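Local atomic coordinates of dihydroneopterin triphosphate diphosphatase (PDB entry 5U7F), a protein that hydrolyses dihydroneopterin triphosphate to dihydroneopterin monophosphate and pyrophosphate in folate biosynthesis, and can also cleave nucleoside triphosphates, preferably dATP. Residues 5-10 and 88-93; 80-85 and 95-100. All blocks are in the same frame, centred on the assembly; numbering follows the deposited sequence.

Contact 1: 5-10 and 88-93. With SO4 (sulfate ion), chain C.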
ATOM      1  N   VAL A   5      13.238  -3.468  15.645  1.00 37.45           N
ATOM      2  CA  VAL A   5      14.310  -3.500  14.636  1.00 51.09           C
ATOM      3  C   VAL A   5      14.087  -2.410  13.583  1.00 45.72           C
ATOM      4  O   VAL A   5      12.987  -1.863  13.465  1.00 46.09           O
ATOM      5  CB  VAL A   5      14.382  -4.881  13.944  1.00 50.87           C
ATOM      6  CG1 VAL A   5      13.193  -5.060  12.963  1.00 47.61           C
ATOM      7  CG2 VAL A   5      15.715  -5.080  13.251  1.00 43.02           C
ATOM      8  N   TYR A   6      15.112  -2.111  12.794  1.00 43.15           N
ATOM      9  CA  TYR A   6      14.983  -1.098  11.750  1.00 32.38           C
ATOM     10  C   TYR A   6      14.197  -1.556  10.523  1.00 31.35           C
ATOM     11  O   TYR A   6      14.451  -2.614   9.940  1.00 36.19           O
ATOM     12  CB  TYR A   6      16.372  -0.630  11.329  1.00 33.69           C
ATOM     13  CG  TYR A   6      17.111   0.042  12.454  1.00 32.87           C
ATOM     14  CD1 TYR A   6      16.437   0.857  13.354  1.00 38.90           C
ATOM     15  CD2 TYR A   6      18.472  -0.143  12.629  1.00 38.57           C
ATOM     16  CE1 TYR A   6      17.097   1.481  14.390  1.00 36.58           C
ATOM     17  CE2 TYR A   6      19.148   0.482  13.665  1.00 44.14           C
ATOM     18  CZ  TYR A   6      18.453   1.291  14.542  1.00 36.77           C
ATOM     19  OH  TYR A   6      19.106   1.925  15.582  1.00 49.88           O
ATOM     20  N   LYS A   7      13.230  -0.727  10.139  1.00 23.36           N
ATOM     21  CA  LYS A   7      12.543  -0.870   8.872  1.00 24.13           C
ATOM     22  C   LYS A   7      13.532  -0.630   7.707  1.00 18.17           C
ATOM     23  O   LYS A   7      14.463   0.173   7.838  1.00 22.60           O
ATOM     24  CB  LYS A   7      11.389   0.123   8.775  1.00 24.85           C
ATOM     25  CG  LYS A   7      10.112  -0.248   9.499  1.00 31.14           C
ATOM     26  CD  LYS A   7       8.943   0.584   8.968  1.00 30.25           C
ATOM     27  CE  LYS A   7       7.602  -0.078   9.277  1.00 42.91           C
ATOM     28  NZ  LYS A   7       6.619   0.077   8.170  1.00 43.27           N
ATOM     29  N   ARG A   8      13.342  -1.297   6.577  1.00 23.22           N
ATOM     30  CA  ARG A   8      14.220  -1.050   5.423  1.00 23.78           C
ATOM     31  C   ARG A   8      13.658   0.111   4.592  1.00 16.68           C
ATOM     32  O   ARG A   8      12.448   0.193   4.405  1.00 19.73           O
ATOM     33  CB  ARG A   8      14.356  -2.306   4.561  1.00 25.83           C
ATOM     34  CG  ARG A   8      14.931  -3.540   5.280  1.00 32.54           C
ATOM     35  CD  ARG A   8      16.061  -4.230   4.472  1.00 38.82           C
ATOM     36  NE  ARG A   8      15.715  -4.412   3.068  1.00 40.10           N
ATOM     37  CZ  ARG A   8      16.136  -3.648   2.049  1.00 48.83           C
ATOM     38  NH1 ARG A   8      16.966  -2.614   2.239  1.00 32.80           N
ATOM     39  NH2 ARG A   8      15.712  -3.923   0.813  1.00 32.17           N
ATOM     40  N   PRO A   9      14.518   0.993   4.066  1.00 13.85           N
ATOM     41  CA  PRO A   9      14.031   2.141   3.285  1.00 14.37           C
ATOM     42  C   PRO A   9      13.805   1.828   1.787  1.00 15.67           C
ATOM     43  O   PRO A   9      14.027   2.672   0.930  1.00 15.57           O
ATOM     44  CB  PRO A   9      15.137   3.156   3.462  1.00 19.20           C
ATOM     45  CG  PRO A   9      16.364   2.327   3.598  1.00 18.87           C
ATOM     46  CD  PRO A   9      15.968   1.095   4.323  1.00 17.08           C
ATOM     47  N   VAL A  10      13.391   0.595   1.525  1.00 13.35           N
ATOM     48  CA  VAL A  10      12.970   0.134   0.211  1.00 14.80           C
ATOM     49  C   VAL A  10      11.629  -0.547   0.448  1.00 17.09           C
ATOM     50  O   VAL A  10      11.526  -1.472   1.253  1.00 19.44           O
ATOM     51  CB  VAL A  10      13.989  -0.836  -0.424  1.00 16.67           C
ATOM     52  CG1 VAL A  10      13.449  -1.434  -1.734  1.00 16.49           C
ATOM     53  CG2 VAL A  10      15.305  -0.141  -0.684  1.00 21.82           C
ATOM     54  N   ARG A  88      10.252   8.355  11.506  1.00 19.97           N
ATOM     55  CA  ARG A  88      11.601   8.085  11.033  1.00 25.70           C
ATOM     56  C   ARG A  88      12.397   7.267  12.047  1.00 32.17           C
ATOM     57  O   ARG A  88      13.281   6.486  11.660  1.00 27.07           O
ATOM     58  CB  ARG A  88      12.317   9.394  10.724  1.00 22.53           C
ATOM     59  CG  ARG A  88      13.625   9.243   9.939  1.00 28.49           C
ATOM     60  CD  ARG A  88      14.777   9.948  10.593  1.00 30.95           C
ATOM     61  NE  ARG A  88      15.191   9.272  11.818  1.00 32.90           N
ATOM     62  CZ  ARG A  88      15.967   8.189  11.858  1.00 30.94           C
ATOM     63  NH1 ARG A  88      16.417   7.624  10.731  1.00 26.44           N
ATOM     64  NH2 ARG A  88      16.278   7.656  13.027  1.00 38.28           N
ATOM     65  N   HIS A  89      12.058   7.435  13.331  1.00 29.66           N
ATOM     66  CA  HIS A  89      12.709   6.725  14.444  1.00 39.51           C
ATOM     67  C   HIS A  89      12.821   5.212  14.149  1.00 28.86           C
ATOM     68  O   HIS A  89      13.730   4.552  14.639  1.00 35.29           O
ATOM     69  CB  HIS A  89      11.921   6.972  15.769  1.00 28.82           C
ATOM     70  CG  HIS A  89      10.515   6.467  15.722  1.00 41.44           C
ATOM     71  ND1 HIS A  89       9.434   7.295  15.514  1.00 39.25           N
ATOM     72  CD2 HIS A  89      10.014   5.208  15.806  1.00 34.56           C
ATOM     73  CE1 HIS A  89       8.330   6.566  15.467  1.00 42.65           C
ATOM     74  NE2 HIS A  89       8.654   5.300  15.650  1.00 38.79           N
ATOM     75  N   ARG A  90      11.894   4.690  13.345  1.00 30.01           N
ATOM     76  CA  ARG A  90      11.838   3.275  12.969  1.00 26.73           C
ATOM     77  C   ARG A  90      12.932   2.873  11.977  1.00 19.97           C
ATOM     78  O   ARG A  90      13.049   1.688  11.646  1.00 25.41           O
ATOM     79  CB  ARG A  90      10.487   2.925  12.322  1.00 28.91           C
ATOM     80  CG  ARG A  90       9.264   2.851  13.225  1.00 40.95           C
ATOM     81  CD  ARG A  90       9.376   1.823  14.351  1.00 33.45           C
ATOM     82  NE  ARG A  90      10.143   0.626  14.013  1.00 43.17           N
ATOM     83  CZ  ARG A  90       9.653  -0.458  13.419  1.00 44.19           C
ATOM     84  NH1 ARG A  90       8.372  -0.522  13.064  1.00 49.41           N
ATOM     85  NH2 ARG A  90      10.458  -1.484  13.179  1.00 40.04           N
ATOM     86  N   TYR A  91      13.645   3.853  11.428  1.00 23.34           N
ATOM     87  CA  TYR A  91      14.718   3.555  10.460  1.00 25.82           C
ATOM     88  C   TYR A  91      16.109   3.813  11.029  1.00 28.58           C
ATOM     89  O   TYR A  91      16.295   4.589  11.967  1.00 27.70           O
ATOM     90  CB  TYR A  91      14.543   4.381   9.192  1.00 20.06           C
ATOM     91  CG  TYR A  91      13.249   4.083   8.475  1.00 16.99           C
ATOM     92  CD1 TYR A  91      12.045   4.645   8.907  1.00 15.71           C
ATOM     93  CD2 TYR A  91      13.221   3.256   7.371  1.00 21.06           C
ATOM     94  CE1 TYR A  91      10.853   4.393   8.245  1.00 20.04           C
ATOM     95  CE2 TYR A  91      12.036   2.997   6.709  1.00 18.79           C
ATOM     96  CZ  TYR A  91      10.853   3.565   7.152  1.00 18.80           C
ATOM     97  OH  TYR A  91       9.669   3.299   6.492  1.00 21.41           O
ATOM     98  N   ALA A  92      17.099   3.180  10.415  1.00 26.88           N
ATOM     99  CA  ALA A  92      18.465   3.275  10.904  1.00 21.57           C
ATOM    100  C   ALA A  92      18.949   4.716  10.951  1.00 26.16           C
ATOM    101  O   ALA A  92      18.485   5.569  10.191  1.00 24.33           O
ATOM    102  CB  ALA A  92      19.384   2.436  10.037  1.00 22.33           C
ATOM    103  N   PRO A  93      19.904   4.999  11.849  1.00 27.76           N
ATOM    104  CA  PRO A  93      20.388   6.372  11.972  1.00 24.73           C
ATOM    105  C   PRO A  93      20.864   6.956  10.641  1.00 27.21           C
ATOM    106  O   PRO A  93      21.602   6.302   9.886  1.00 29.66           O
ATOM    107  CB  PRO A  93      21.552   6.241  12.980  1.00 34.68           C
ATOM    108  CG  PRO A  93      21.151   5.075  13.823  1.00 33.60           C
ATOM    109  CD  PRO A  93      20.465   4.116  12.890  1.00 36.37           C
TER
HETATM  110  S   SO4 C 202       5.446  -2.674   6.871  0.61 23.36           S
HETATM  111  O1  SO4 C 202       5.746  -1.285   6.484  1.00 30.48           O
HETATM  112  O2  SO4 C 202       5.464  -2.748   8.333  0.85 35.31           O
HETATM  113  O3  SO4 C 202       4.131  -3.066   6.332  1.00 22.48           O
HETATM  114  O4  SO4 C 202       6.474  -3.571   6.352  1.00 28.04           O
HETATM  115  O   HOH W   1      16.705   1.394   8.026  1.00 22.92           O
HETATM  116  O   HOH W   2       9.632   1.371   4.494  1.00 26.76           O
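Arg-90 O is approached by two consecutive residues of the opposite segment: Lys-7 N donates a hydrogen bond to it at 2.9 Å (N-H...O angle 159°), and Tyr-6 CA makes a longer CA-H...O contact with the same oxygen. In this Nudix fold the contact lays residues 5-10, which lead into strand 10-18, against the loop joining strands 72-82 and 97-107. Arg-90 returns a bond from its other end. Its chain bends at chi2 and chi3, and NH2 reaches Val-5 O at 2.6 Å with the oxygen close to the guanidinium plane (N-H...O angle 157°), while Lys-7 CG lies over one face of that group. Lys-7 also covers Tyr-91: its CB stands 3.9 Å from the ring centroid, a CH-pi contact shifted toward the rim, and its CD lies beside Tyr-91 OH. Tyr-6 supplies a second CH-pi contact. Its CG is anti to the carbonyl carbon (chi1 -63°), and Ala-92 CA sits over the centre of the ring, 3.7 Å from the centroid, with Pro-93 CD near OH. Lys-7, a substrate-binding residue by similarity, ends with NZ beside O1 of a sulfate, but the NZ to O1 separation is too short to be trusted. Two waters bridge the segments. One joins Arg-8 O to Tyr-91 OH; the other donates to Lys-7 O at 2.6 Å and accepts from Ala-92 N at 3.0 Å.

Contact 2: 80-85 and 95-100. With SO4 (sulfate ion), chain B.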
ATOM      1  N   GLU A  80      10.699   8.304  -4.727  1.00 14.74           N
ATOM      2  CA  GLU A  80      11.473   8.449  -3.498  1.00 14.14           C
ATOM      3  C   GLU A  80      10.917   9.632  -2.718  1.00 18.53           C
ATOM      4  O   GLU A  80      10.620  10.675  -3.283  1.00 16.06           O
ATOM      5  CB  GLU A  80      12.947   8.645  -3.807  1.00 19.01           C
ATOM      6  CG  GLU A  80      13.807   8.730  -2.560  1.00 21.11           C
ATOM      7  CD  GLU A  80      15.243   9.157  -2.848  1.00 31.22           C
ATOM      8  OE1 GLU A  80      15.961   8.413  -3.558  1.00 40.93           O
ATOM      9  OE2 GLU A  80      15.657  10.242  -2.366  1.00 32.45           O
ATOM     10  N   PHE A  81      10.714   9.457  -1.420  1.00 14.17           N
ATOM     11  CA  PHE A  81      10.131  10.518  -0.634  1.00 17.25           C
ATOM     12  C   PHE A  81      10.774  10.570   0.736  1.00 19.92           C
ATOM     13  O   PHE A  81      11.442   9.618   1.174  1.00 16.60           O
ATOM     14  CB  PHE A  81       8.606  10.361  -0.520  1.00 19.65           C
ATOM     15  CG  PHE A  81       8.146   9.039   0.024  1.00 15.66           C
ATOM     16  CD1 PHE A  81       8.107   8.786   1.383  1.00 17.47           C
ATOM     17  CD2 PHE A  81       7.670   8.070  -0.846  1.00 17.19           C
ATOM     18  CE1 PHE A  81       7.643   7.559   1.851  1.00 18.83           C
ATOM     19  CE2 PHE A  81       7.217   6.878  -0.376  1.00 19.90           C
ATOM     20  CZ  PHE A  81       7.195   6.625   0.957  1.00 22.90           C
ATOM     21  N   GLU A  82      10.565  11.708   1.385  1.00 14.53           N
ATOM     22  CA  GLU A  82      11.057  11.941   2.727  1.00 14.92           C
ATOM     23  C   GLU A  82      10.164  11.197   3.707  1.00 17.38           C
ATOM     24  O   GLU A  82       8.926  11.287   3.656  1.00 16.60           O
ATOM     25  CB  GLU A  82      11.081  13.432   3.033  1.00 16.95           C
ATOM     26  CG  GLU A  82      11.599  13.794   4.444  1.00 20.18           C
ATOM     27  CD  GLU A  82      13.128  13.772   4.572  1.00 25.79           C
ATOM     28  OE1 GLU A  82      13.826  13.782   3.528  1.00 17.34           O
ATOM     29  OE2 GLU A  82      13.628  13.738   5.745  1.00 21.57           O
ATOM     30  N   ILE A  83      10.803  10.434   4.579  1.00 19.03           N
ATOM     31  CA  ILE A  83      10.128   9.739   5.658  1.00 14.86           C
ATOM     32  C   ILE A  83       9.534  10.777   6.620  1.00 11.99           C
ATOM     33  O   ILE A  83      10.214  11.714   7.027  1.00 16.05           O
ATOM     34  CB  ILE A  83      11.103   8.785   6.389  1.00 15.28           C
ATOM     35  CG1 ILE A  83      11.620   7.759   5.388  1.00 16.64           C
ATOM     36  CG2 ILE A  83      10.420   8.063   7.578  1.00 16.08           C
ATOM     37  CD1 ILE A  83      12.677   6.805   5.865  1.00 16.75           C
ATOM     38  N   PHE A  84       8.245  10.621   6.934  1.00 20.65           N
ATOM     39  CA  PHE A  84       7.615  11.484   7.924  1.00 22.50           C
ATOM     40  C   PHE A  84       8.452  11.536   9.205  1.00 21.67           C
ATOM     41  O   PHE A  84       8.854  10.509   9.748  1.00 17.45           O
ATOM     42  CB  PHE A  84       6.205  11.010   8.269  1.00 19.11           C
ATOM     43  CG  PHE A  84       5.178  11.301   7.215  1.00 25.24           C
ATOM     44  CD1 PHE A  84       5.137  12.524   6.581  1.00 27.56           C
ATOM     45  CD2 PHE A  84       4.210  10.360   6.913  1.00 32.43           C
ATOM     46  CE1 PHE A  84       4.166  12.802   5.633  1.00 35.88           C
ATOM     47  CE2 PHE A  84       3.237  10.631   5.970  1.00 34.72           C
ATOM     48  CZ  PHE A  84       3.219  11.854   5.324  1.00 27.58           C
ATOM     49  N   SER A  85       8.672  12.749   9.672  1.00 18.35           N
ATOM     50  CA  SER A  85       9.529  13.012  10.817  1.00 22.67           C
ATOM     51  C   SER A  85       9.181  12.171  12.012  1.00 22.35           C
ATOM     52  O   SER A  85      10.061  11.645  12.671  1.00 21.99           O
ATOM     53  CB  SER A  85       9.445  14.473  11.194  1.00 22.87           C
ATOM     54  OG  SER A  85      10.190  15.267  10.280  1.00 42.19           O
ATOM     55  N   VAL A  95      18.982   7.625   8.096  1.00 21.90           N
ATOM     56  CA  VAL A  95      18.051   7.273   7.017  1.00 22.69           C
ATOM     57  C   VAL A  95      16.840   8.211   7.057  1.00 21.16           C
ATOM     58  O   VAL A  95      16.119   8.238   8.032  1.00 22.01           O
ATOM     59  CB  VAL A  95      17.562   5.818   7.130  1.00 19.16           C
ATOM     60  CG1 VAL A  95      16.450   5.555   6.127  1.00 15.82           C
ATOM     61  CG2 VAL A  95      18.700   4.846   6.861  1.00 20.05           C
ATOM     62  N   THR A  96      16.653   8.973   5.992  1.00 18.12           N
ATOM     63  CA  THR A  96      15.548   9.926   5.868  1.00 20.65           C
ATOM     64  C   THR A  96      14.714   9.808   4.568  1.00 19.87           C
ATOM     65  O   THR A  96      13.669  10.463   4.420  1.00 17.97           O
ATOM     66  CB  THR A  96      16.125  11.351   5.944  1.00 21.50           C
ATOM     67  OG1 THR A  96      17.026  11.555   4.850  1.00 21.15           O
ATOM     68  CG2 THR A  96      16.874  11.580   7.251  1.00 25.53           C
ATOM     69  N   ARG A  97      15.195   9.004   3.620  1.00 17.34           N
ATOM     70  CA  ARG A  97      14.560   8.842   2.297  1.00 17.81           C
ATOM     71  C   ARG A  97      14.059   7.419   2.133  1.00 16.10           C
ATOM     72  O   ARG A  97      14.771   6.489   2.491  1.00 17.46           O
ATOM     73  CB  ARG A  97      15.549   9.148   1.148  1.00 20.55           C
ATOM     74  CG  ARG A  97      16.318  10.477   1.272  1.00 26.51           C
ATOM     75  CD  ARG A  97      15.407  11.678   1.132  1.00 24.57           C
ATOM     76  NE  ARG A  97      14.753  11.698  -0.191  1.00 19.86           N
ATOM     77  CZ  ARG A  97      13.733  12.486  -0.505  1.00 19.80           C
ATOM     78  NH1 ARG A  97      13.247  13.332   0.384  1.00 20.43           N
ATOM     79  NH2 ARG A  97      13.210  12.432  -1.717  1.00 22.70           N
ATOM     80  N   ASN A  98      12.865   7.252   1.557  1.00 14.13           N
ATOM     81  CA  ASN A  98      12.309   5.931   1.284  1.00 16.96           C
ATOM     82  C   ASN A  98      12.013   5.818  -0.190  1.00 14.39           C
ATOM     83  O   ASN A  98      11.514   6.757  -0.791  1.00 15.44           O
ATOM     84  CB  ASN A  98      11.036   5.653   2.078  1.00 17.06           C
ATOM     85  CG  ASN A  98      10.498   4.238   1.799  1.00 23.57           C
ATOM     86  OD1 ASN A  98      10.852   3.273   2.467  1.00 22.84           O
ATOM     87  ND2 ASN A  98       9.700   4.115   0.755  1.00 24.91           N
ATOM     88  N   THR A  99      12.386   4.691  -0.770  1.00 12.48           N
ATOM     89  CA  THR A  99      12.131   4.430  -2.176  1.00 14.07           C
ATOM     90  C   THR A  99      11.000   3.387  -2.285  1.00 17.86           C
ATOM     91  O   THR A  99      11.084   2.301  -1.715  1.00 18.89           O
ATOM     92  CB  THR A  99      13.385   3.918  -2.892  1.00 16.68           C
ATOM     93  OG1 THR A  99      14.444   4.888  -2.763  1.00 19.37           O
ATOM     94  CG2 THR A  99      13.084   3.717  -4.345  1.00 26.09           C
ATOM     95  N   GLU A 100       9.978   3.712  -3.058  1.00 15.01           N
ATOM     96  CA  GLU A 100       8.734   2.958  -3.084  1.00 13.89           C
ATOM     97  C   GLU A 100       8.372   2.538  -4.502  1.00 15.97           C
ATOM     98  O   GLU A 100       8.280   3.403  -5.373  1.00 15.72           O
ATOM     99  CB  GLU A 100       7.607   3.816  -2.535  1.00 15.32           C
ATOM    100  CG  GLU A 100       6.218   3.202  -2.534  1.00 19.93           C
ATOM    101  CD  GLU A 100       5.168   4.208  -2.028  1.00 24.85           C
ATOM    102  OE1 GLU A 100       4.773   5.132  -2.788  1.00 21.48           O
ATOM    103  OE2 GLU A 100       4.749   4.086  -0.852  1.00 23.98           O
TER
HETATM  104  S   SO4 B 201       9.463  14.858  -0.663  0.50 18.48           S
HETATM  105  O1  SO4 B 201       9.555  16.154   0.012  0.71 18.35           O
HETATM  106  O2  SO4 B 201      10.805  14.315  -0.828  0.98 17.56           O
HETATM  107  O3  SO4 B 201       8.669  13.963   0.180  0.39 18.95           O
HETATM  108  O4  SO4 B 201       8.829  15.030  -1.965  0.27 17.51           O
HETATM  109  O   HOH W   3      15.946   5.836  -5.056  1.00 40.93           O
HETATM  110  O   HOH W   4      16.408  14.013   3.679  1.00 22.42           O
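The guanidinium of Arg-97 is held by two glutamates and a sulfate, all reaching it near its own plane, on an antiparallel strand pair at the border of the Nudix sheet. NE donates to Glu-80 OE2 at 2.8 Å and nearly straight (169°), meeting that oxygen on its anti side, and NH1 reaches the anti lone pair of Glu-82 OE1 at 3.2 Å. Sulfate O2 accepts from both NH1, at 2.9 Å, and NH2. Phe-81 C lies over the centre of one guanidinium face, while the in-plane bonds from NE and NH1 to two different carboxylates hold the group's rotation. Beneath this salt-bridge network, Phe-81 and Asn-98 form a hydrogen-bonded pair, with Asn-98 N to Phe-81 O at 2.8 Å and Phe-81 N to Asn-98 O at 2.9 Å. Ile-83 N to Thr-96 O carries the pairing one step past the end of strand 72-82. Phe-81 and Asn-98 project from the sheet face away from the salt bridges. The phenyl CG sits between the backbone N and carbonyl carbon (chi1 55°), and CZ comes 3.6 Å from Asn-98 ND2, whose polar partner is Ser-11 OG. Glu-100 CD meets the edge of the same ring at CE2, while its OE1 is hydrogen-bonded to Ser-137 OG. Residues 81-84 are predicted to bind substrate; the sulfate, probably from the crystallisation liquor, bonds one of them, its O3 taking the N-H of Glu-82 N at 3.2 Å, almost straight at 171°.

Contacts 1 and 2 have centres about 10 Å apart and share one corner of the fold, their segments alternating along the chain. Two probable hydrogen bonds join them: Arg-88 NH1 to Val-95 O at 2.8 Å, and Thr-99 N to Pro-9 O at 3.1 Å, the latter where residues 5-10 run into strand 10-18 beside strand 97-107. The side chains of Ile-83 in contact 2 and Tyr-91 in contact 1 touch, about 4 Å apart at their nearest atoms. Contact 1 comes closer to the cobalt ions of the active site: the side chain of Lys-7 is about 5 Å from one, that of Glu-100 in contact 2 about 9 Å.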